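Local structure of cytochrome c55X (Pseudomonas aeruginosa PAO1, 6TP9) at the interface of chains A and B. The protein carries electrons in the periplasm as a small monohaem c-type cytochrome associated with haem d1 biosynthesis. Coordinates in Å, arbitrary orientation; residue numbers count along the deposited sequence, not the author numbering. Chains: chain A/B, Cytochrome c55X.

Contact 1: the interface of chains A and B. Residues chain A 20, 25, 28, 30; chain B 32, 40, 81, 85, 90.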
# COMPACT_ATOMS: atom_id res chain seq x y z
N LEU A 20 7.93 2.14 -3.27
CA LEU A 20 6.74 2.97 -3.13
C LEU A 20 5.77 2.38 -2.11
O LEU A 20 5.23 3.09 -1.26
CB LEU A 20 6.05 3.13 -4.49
CG LEU A 20 4.79 3.99 -4.50
CD1 LEU A 20 5.10 5.43 -4.14
CD2 LEU A 20 4.11 3.91 -5.86
N GLY A 25 4.91 4.29 1.38
CA GLY A 25 3.54 4.10 1.82
C GLY A 25 3.33 4.26 3.31
O GLY A 25 2.20 4.50 3.74
N HIS A 28 2.95 8.13 3.69
CA HIS A 28 1.90 8.56 2.78
C HIS A 28 0.66 7.68 2.83
O HIS A 28 -0.21 7.80 1.96
CB HIS A 28 2.45 8.63 1.35
CG HIS A 28 3.41 9.76 1.12
ND1 HIS A 28 2.99 11.05 0.87
CD2 HIS A 28 4.77 9.79 1.12
CE1 HIS A 28 4.05 11.83 0.71
NE2 HIS A 28 5.14 11.09 0.86
N LEU A 30 -0.43 4.11 2.81
CA LEU A 30 -0.92 3.05 1.93
C LEU A 30 -2.10 2.34 2.59
O LEU A 30 -2.06 2.02 3.79
CB LEU A 30 0.19 2.05 1.62
CG LEU A 30 -0.19 0.94 0.63
CD1 LEU A 30 -0.48 1.50 -0.76
CD2 LEU A 30 0.92 -0.10 0.56
N LEU B 32 -2.67 5.39 -1.89
CA LEU B 32 -1.86 6.15 -0.94
C LEU B 32 -2.71 7.32 -0.45
O LEU B 32 -2.65 8.43 -0.95
CB LEU B 32 -0.57 6.63 -1.61
CG LEU B 32 0.36 5.50 -2.02
CD1 LEU B 32 1.34 5.95 -3.08
CD2 LEU B 32 1.09 4.97 -0.80
N LEU B 40 -0.90 10.73 -1.94
CA LEU B 40 -0.28 10.64 -3.26
C LEU B 40 -1.24 9.98 -4.24
O LEU B 40 -0.84 9.16 -5.08
CB LEU B 40 1.04 9.89 -3.20
CG LEU B 40 2.05 10.45 -2.19
CD1 LEU B 40 3.37 9.71 -2.28
CD2 LEU B 40 2.25 11.94 -2.40
N LEU B 81 8.21 6.86 -10.86
CA LEU B 81 7.32 6.81 -9.71
C LEU B 81 6.21 7.85 -9.83
O LEU B 81 5.03 7.54 -9.66
CB LEU B 81 8.11 7.03 -8.42
CG LEU B 81 8.99 5.88 -7.92
CD1 LEU B 81 9.82 6.35 -6.73
CD2 LEU B 81 8.14 4.68 -7.54
N LEU B 85 2.20 7.44 -9.67
CA LEU B 85 1.30 8.12 -8.74
C LEU B 85 0.23 8.90 -9.47
O LEU B 85 -0.93 8.95 -9.04
CB LEU B 85 2.10 9.04 -7.82
CG LEU B 85 3.21 8.38 -7.02
CD1 LEU B 85 4.06 9.43 -6.33
CD2 LEU B 85 2.63 7.41 -6.00
N ILE B 90 -0.32 1.90 -8.97
CA ILE B 90 0.74 1.60 -8.02
C ILE B 90 0.78 0.12 -7.64
O ILE B 90 1.67 -0.28 -6.88
CB ILE B 90 0.62 2.44 -6.73
CG1 ILE B 90 -0.72 2.21 -6.05
CG2 ILE B 90 0.81 3.92 -7.05
CD1 ILE B 90 -0.71 2.57 -4.58
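The imidazole of A:His28 has a leucine of the other chain on one face. B:Leu40 sets its CD1 methyl over the ring centre, 3.4 Å from the centroid, a CH-pi contact. The CD2 branch of the same leucine reaches the rim and meets CE1 of A:His28 at 3.6 Å. A:His28 is the axial histidine of the CXXCH haem-binding motif, so a residue of chain B packs against a haem ligand of chain A.

Farther along, the backbones of A:Leu30 and B:Leu32 pair in an antiparallel beta bridge. The CD2 branch of B:Leu32 points at the backbone of A:Gly25, 3.7 Å from its CA, and also meets CD1 of A:Leu30. Its CD1 branch turns to A:Leu20. That leucine has CG anti to the backbone N (chi1 -180°), and its two methyls fork between partners. CD2 meets CG2 of B:Ile90 at 3.5 Å, the two side chains crossing at about a right angle. CD1 meets CD2 of B:Leu85 at 3.7 Å. B:Leu81 closes the group with CD2 against CB of A:Leu20.

The site joins helix 10-27 of one chain to the hydrophobic core of the other. This fits a 3D domain swap, in which the haem-binding helix is exchanged.

Contact 2: the interface of chains A and B. Residues chain A 32-33, 37-38, 40, 66; chain B 24, 28.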
# COMPACT_ATOMS: atom_id res chain seq x y z
N LEU A 32 -5.64 -0.48 1.61
CA LEU A 32 -6.32 -1.37 0.66
C LEU A 32 -7.73 -0.83 0.45
O LEU A 32 -8.66 -1.14 1.19
CB LEU A 32 -6.34 -2.81 1.16
CG LEU A 32 -5.11 -3.64 0.78
CD1 LEU A 32 -3.89 -3.20 1.56
CD2 LEU A 32 -5.39 -5.12 0.99
N THR A 33 -7.87 -0.00 -0.58
CA THR A 33 -9.15 0.60 -0.92
C THR A 33 -9.08 1.11 -2.35
O THR A 33 -8.00 1.25 -2.92
CB THR A 33 -9.51 1.74 0.05
OG1 THR A 33 -10.70 2.40 -0.40
CG2 THR A 33 -8.37 2.75 0.15
N GLY A 37 -13.38 -4.49 -5.05
CA GLY A 37 -13.83 -4.98 -3.76
C GLY A 37 -13.94 -3.87 -2.74
O GLY A 37 -13.54 -2.72 -2.96
N PRO A 38 -14.48 -4.22 -1.58
CA PRO A 38 -14.76 -3.21 -0.55
C PRO A 38 -13.48 -2.64 0.05
O PRO A 38 -12.38 -3.17 -0.09
CB PRO A 38 -15.56 -3.98 0.50
CG PRO A 38 -15.14 -5.40 0.33
CD PRO A 38 -14.89 -5.57 -1.14
N LEU A 40 -10.87 -1.84 2.86
CA LEU A 40 -10.34 -2.47 4.07
C LEU A 40 -9.57 -1.47 4.92
O LEU A 40 -8.62 -1.84 5.63
CB LEU A 40 -9.45 -3.65 3.71
CG LEU A 40 -10.11 -4.77 2.90
CD1 LEU A 40 -9.14 -5.92 2.69
CD2 LEU A 40 -11.38 -5.26 3.59
N MET A 66 -14.76 -13.21 -2.53
CA MET A 66 -13.85 -13.18 -1.39
C MET A 66 -13.47 -14.61 -1.02
O MET A 66 -14.30 -15.32 -0.43
CB MET A 66 -14.50 -12.49 -0.19
CG MET A 66 -13.68 -12.55 1.09
SD MET A 66 -12.00 -11.93 0.91
CE MET A 66 -11.27 -12.50 2.44
N CYS B 24 -4.52 -9.60 -1.95
CA CYS B 24 -5.60 -8.82 -1.35
C CYS B 24 -5.77 -7.49 -2.08
O CYS B 24 -6.90 -7.02 -2.26
CB CYS B 24 -5.31 -8.57 0.13
SG CYS B 24 -4.75 -10.03 1.04
N HIS B 28 -9.21 -5.63 -3.50
CA HIS B 28 -9.50 -4.54 -2.58
C HIS B 28 -8.80 -3.23 -2.95
O HIS B 28 -9.05 -2.21 -2.30
CB HIS B 28 -9.12 -4.95 -1.15
CG HIS B 28 -9.97 -6.04 -0.59
ND1 HIS B 28 -11.18 -5.80 0.03
CD2 HIS B 28 -9.80 -7.39 -0.56
CE1 HIS B 28 -11.71 -6.94 0.42
NE2 HIS B 28 -10.90 -7.92 0.07
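The imidazole ND1 of B:His28 donates a hydrogen bond to the backbone carbonyl O of A:Pro38, at 2.9 Å. The bond is nearly straight, 164° at H. The acceptor lies at the ring edge, in the imidazole plane, while the donor is tilted 27° from the carbonyl plane. Together with A:Leu40, this bond helps to fix the ring's rotation. It would also tend to make the axial histidine a stronger electron donor to the haem iron.

A:Leu40 covers one face of the ring. Its CD1 methyl sits over the centre, 3.3 Å from the centroid, and CD2 meets the rim at CE1. The proline ring of A:Pro38 adds CG at 3.8 Å from CE1 of B:His28. The histidine is thus positioned by a loop of the other chain. Its backbone takes part too: the amide N of A:Thr33 makes a hydrogen bond to the carbonyl O of B:His28 at 3.0 Å.

Nearby, CD2 of A:Leu32 packs against CB of B:Cys24 at 3.6 Å. B:Cys24 is the first cysteine of the CXXCH motif, which ties the haem covalently. The thioether sulfur SD of A:Met66 lies 4.2 Å from NE2 of B:His28. That gap would suit an iron between them, and methionine is the usual second axial ligand in such cytochromes, so A:Met66 probably takes that role.

The motif lies at the end of helix 10-28 of chain B, and loops of chain A complete the haem pocket around it.

Contact 3: the interface of chains A and B. Residues chain A 8, 13, 16-17, 20; chain B 73, 77, 80-81.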
# COMPACT_ATOMS: atom_id res chain seq x y z
N PRO A 8 13.80 3.50 -16.53
CA PRO A 8 14.07 2.34 -15.67
C PRO A 8 13.68 1.03 -16.34
O PRO A 8 12.61 0.95 -16.95
CB PRO A 8 13.21 2.60 -14.43
CG PRO A 8 12.89 4.05 -14.46
CD PRO A 8 12.82 4.42 -15.91
N GLN A 13 11.99 -1.19 -12.29
CA GLN A 13 10.61 -0.80 -12.04
C GLN A 13 10.03 -1.56 -10.86
O GLN A 13 9.23 -1.01 -10.09
CB GLN A 13 9.76 -1.03 -13.29
CG GLN A 13 10.17 -0.18 -14.49
CD GLN A 13 9.22 -0.34 -15.66
OE1 GLN A 13 8.02 -0.58 -15.48
NE2 GLN A 13 9.75 -0.23 -16.88
N LEU A 16 11.28 -0.03 -7.62
CA LEU A 16 10.59 1.22 -7.35
C LEU A 16 9.17 0.97 -6.86
O LEU A 16 8.69 1.66 -5.95
CB LEU A 16 10.60 2.09 -8.61
CG LEU A 16 12.01 2.33 -9.18
CD1 LEU A 16 11.94 3.03 -10.53
CD2 LEU A 16 12.85 3.14 -8.20
N ARG A 17 8.49 -0.02 -7.45
CA ARG A 17 7.16 -0.38 -6.96
C ARG A 17 7.22 -0.86 -5.51
O ARG A 17 6.38 -0.49 -4.69
CB ARG A 17 6.54 -1.45 -7.85
CG ARG A 17 6.15 -0.96 -9.22
CD ARG A 17 5.37 -2.01 -10.00
NE ARG A 17 4.86 -1.49 -11.27
CZ ARG A 17 3.77 -0.75 -11.40
NH1 ARG A 17 3.06 -0.41 -10.33
NH2 ARG A 17 3.39 -0.33 -12.60
N LEU A 20 7.93 2.14 -3.27
CA LEU A 20 6.74 2.97 -3.13
C LEU A 20 5.77 2.38 -2.11
O LEU A 20 5.23 3.09 -1.26
CB LEU A 20 6.05 3.13 -4.49
CG LEU A 20 4.79 3.99 -4.50
CD1 LEU A 20 5.10 5.43 -4.14
CD2 LEU A 20 4.11 3.91 -5.86
N LEU B 73 17.74 7.50 -5.99
CA LEU B 73 16.91 7.55 -7.18
C LEU B 73 17.46 8.57 -8.16
O LEU B 73 17.74 9.71 -7.79
CB LEU B 73 15.47 7.91 -6.81
CG LEU B 73 14.81 7.03 -5.76
CD1 LEU B 73 13.40 7.52 -5.50
CD2 LEU B 73 14.80 5.57 -6.19
N ASP B 77 14.20 7.51 -12.31
CA ASP B 77 13.46 6.77 -11.30
C ASP B 77 12.35 7.63 -10.70
O ASP B 77 11.20 7.20 -10.62
CB ASP B 77 14.42 6.30 -10.20
CG ASP B 77 15.53 5.42 -10.74
OD1 ASP B 77 15.30 4.72 -11.76
OD2 ASP B 77 16.63 5.42 -10.16
N TRP B 80 9.52 8.14 -13.10
CA TRP B 80 8.71 6.94 -13.25
C TRP B 80 7.71 6.80 -12.10
O TRP B 80 6.51 6.65 -12.32
CB TRP B 80 9.61 5.71 -13.34
CG TRP B 80 8.87 4.46 -13.63
CD1 TRP B 80 8.53 3.98 -14.86
CD2 TRP B 80 8.35 3.53 -12.68
NE1 TRP B 80 7.84 2.80 -14.73
CE2 TRP B 80 7.71 2.50 -13.40
CE3 TRP B 80 8.36 3.46 -11.28
CZ2 TRP B 80 7.10 1.42 -12.78
CZ3 TRP B 80 7.75 2.39 -10.66
CH2 TRP B 80 7.13 1.39 -11.41
N LEU B 81 8.21 6.86 -10.86
CA LEU B 81 7.32 6.81 -9.71
C LEU B 81 6.21 7.85 -9.83
O LEU B 81 5.03 7.54 -9.66
CB LEU B 81 8.11 7.03 -8.42
CG LEU B 81 8.99 5.88 -7.92
CD1 LEU B 81 9.82 6.35 -6.73
CD2 LEU B 81 8.14 4.68 -7.54
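This is a helix-on-helix apolar interface of two copies of one protein, and it anchors the N-terminal helix of chain A on the C-terminal helix of chain B. In a swapped dimer it would replace packing made within one chain.

B:Trp80 is the main wedge. With chi1 at -174°, its CG points away from the backbone N and the indole is sent toward the other helix. A:Gln13 lies over one face of the ring, with CG 3.5 Å above the plane near the rim. Its amide plane is turned 49° from the indole, and its NE2 is held by the carbonyl O of A:Pro8 at 3.1 Å. CG of A:Arg17 meets the ring edge in plane, 3.4 Å from CH2 of B:Trp80. The guanidinium stands almost upright to the indole, at 87°, and presents a face to CH2.

On the same side as A:Gln13, at the CE3 and CZ3 rim, A:Leu16 sets CB 3.5 Å from CZ3 of B:Trp80. Its CD2 methyl reaches CD2 of B:Leu73 at 3.7 Å. CD2 of B:Leu81 also touches CB of A:Leu16. A:Pro8 lays CG against CB of B:Trp80 at 3.8 Å.

The site runs from A:Pro8, just ahead of helix 10-27, along its first turns, and lies against helix 75-87 of chain B and the loop before it.

Contact 4: the interface of chains A and B. Residues chain A 22, 80, 84, 89-92; chain B 13, 17.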
# COMPACT_ATOMS: atom_id res chain seq x y z
N GLN A 22 6.15 -0.08 0.32
CA GLN A 22 6.55 -0.44 1.68
C GLN A 22 7.35 0.64 2.40
O GLN A 22 7.31 0.68 3.63
CB GLN A 22 7.35 -1.75 1.66
CG GLN A 22 6.48 -2.97 1.38
CD GLN A 22 7.11 -4.28 1.80
OE1 GLN A 22 8.01 -4.31 2.64
NE2 GLN A 22 6.63 -5.37 1.22
N TRP A 80 -2.87 -11.32 12.25
CA TRP A 80 -1.86 -10.31 11.93
C TRP A 80 -2.33 -9.44 10.77
O TRP A 80 -2.35 -8.21 10.87
CB TRP A 80 -0.54 -11.00 11.59
CG TRP A 80 0.63 -10.08 11.41
CD1 TRP A 80 1.45 -9.60 12.40
CD2 TRP A 80 1.12 -9.53 10.18
NE1 TRP A 80 2.42 -8.79 11.85
CE2 TRP A 80 2.24 -8.73 10.50
CE3 TRP A 80 0.72 -9.64 8.85
CZ2 TRP A 80 2.96 -8.05 9.52
CZ3 TRP A 80 1.44 -8.95 7.88
CH2 TRP A 80 2.55 -8.17 8.23
N ARG A 84 -3.05 -5.29 10.65
CA ARG A 84 -2.47 -4.33 9.72
C ARG A 84 -3.55 -3.50 9.04
O ARG A 84 -3.40 -2.29 8.85
CB ARG A 84 -1.63 -5.06 8.67
CG ARG A 84 -0.57 -5.99 9.24
CD ARG A 84 0.57 -5.24 9.91
NE ARG A 84 0.17 -4.64 11.18
CZ ARG A 84 -0.08 -5.33 12.29
NH1 ARG A 84 -0.42 -4.69 13.40
NH2 ARG A 84 0.01 -6.65 12.29
N GLU A 89 -1.32 -0.18 8.89
CA GLU A 89 0.09 -0.55 8.84
C GLU A 89 0.35 -1.56 7.73
O GLU A 89 0.94 -2.62 7.94
CB GLU A 89 0.54 -1.10 10.19
CG GLU A 89 1.07 -0.04 11.14
CD GLU A 89 1.13 -0.53 12.57
OE1 GLU A 89 1.64 0.23 13.43
OE2 GLU A 89 0.68 -1.66 12.85
N ILE A 90 -0.08 -1.23 6.51
CA ILE A 90 0.24 -2.09 5.38
C ILE A 90 1.69 -1.89 4.96
O ILE A 90 2.39 -2.85 4.63
CB ILE A 90 -0.74 -1.83 4.23
CG1 ILE A 90 -2.13 -2.33 4.62
CG2 ILE A 90 -0.29 -2.54 2.96
CD1 ILE A 90 -3.19 -1.29 4.53
N ALA A 91 2.16 -0.65 4.97
CA ALA A 91 3.59 -0.41 4.90
C ALA A 91 4.19 -0.59 6.30
O ALA A 91 3.59 -0.16 7.28
CB ALA A 91 3.88 0.99 4.38
N PRO A 92 5.36 -1.23 6.41
CA PRO A 92 5.92 -1.41 7.76
C PRO A 92 6.10 -0.09 8.50
O PRO A 92 6.27 -0.08 9.72
CB PRO A 92 7.28 -2.07 7.49
CG PRO A 92 7.14 -2.73 6.17
CD PRO A 92 6.20 -1.86 5.37
OXT PRO A 92 6.06 0.98 7.90
N GLN B 13 6.15 -12.22 8.45
CA GLN B 13 5.56 -10.90 8.26
C GLN B 13 5.81 -10.39 6.84
O GLN B 13 4.93 -9.78 6.23
CB GLN B 13 6.12 -9.91 9.27
CG GLN B 13 5.79 -10.21 10.72
CD GLN B 13 6.38 -9.18 11.66
OE1 GLN B 13 7.00 -8.21 11.23
NE2 GLN B 13 6.19 -9.39 12.96
N ARG B 17 3.01 -9.38 4.10
CA ARG B 17 2.87 -8.08 3.44
C ARG B 17 2.79 -8.25 1.94
O ARG B 17 2.00 -7.57 1.27
CB ARG B 17 4.03 -7.16 3.81
CG ARG B 17 4.02 -6.73 5.25
CD ARG B 17 4.93 -5.55 5.50
NE ARG B 17 5.07 -5.32 6.93
CZ ARG B 17 4.15 -4.73 7.68
NH1 ARG B 17 3.02 -4.29 7.14
NH2 ARG B 17 4.36 -4.57 8.98
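Helix 10-28 of chain B meets helix 75-86 and the C-terminal tail of chain A. B:Arg17 reaches into this junction. Its chain is extended from CG to NE (chi3 -170°), which carries the guanidinium to the tail. NH1 donates to the backbone carbonyl O of A:Glu89 at 2.8 Å, with 151° at H. The acceptor lies in the guanidinium plane. A weak, more bent bond runs from the same NH1 to the carbonyl O of A:Ile90.

Both faces of this guanidinium are covered. On one, CH2 of A:Trp80 stands 3.8 Å above its centre. The indole and guanidinium planes are 65° apart, so the ring meets it by an edge. On the opposite face lies CA of A:Pro92. The proline ring also touches the arginine's aliphatic stem, CG to CD of B:Arg17 at 3.6 Å. The group is held between the tryptophan edge and the last residue of the chain.

B:Gln13 lies across one indole face of A:Trp80, its CB 3.7 Å from CZ2. A:Arg84 brings its guanidinium edge-on to the other face, with NH2 over the rim. It bends back within its own chain, and its NH1 forms a salt bridge with OE2 of A:Glu89 at 3.3 Å. This carboxylate probably offsets some of the positive charge of the two arginines.

The site pins the C-terminal tail of one chain to the N-terminal helix of the other, which should help hold the dimer together.

Contacts 1 and 3 share A:Leu20 and B:Leu81, and their C-alpha centres lie about 11 Å apart. Together they follow helix 10-27 of chain A across chain B. Contacts 2 and 4 do the same for helix 10-28 of chain B on chain A, with centres about 15 Å apart. The centres of contacts 2 and 3 are the most distant, about 24 Å apart. The interface is two-fold symmetric, so the histidine packing of contact 1 has its twin in contact 2, and the tryptophan of contact 3 in contact 4. Each haem site thus draws on both chains, as expected for domain swapping.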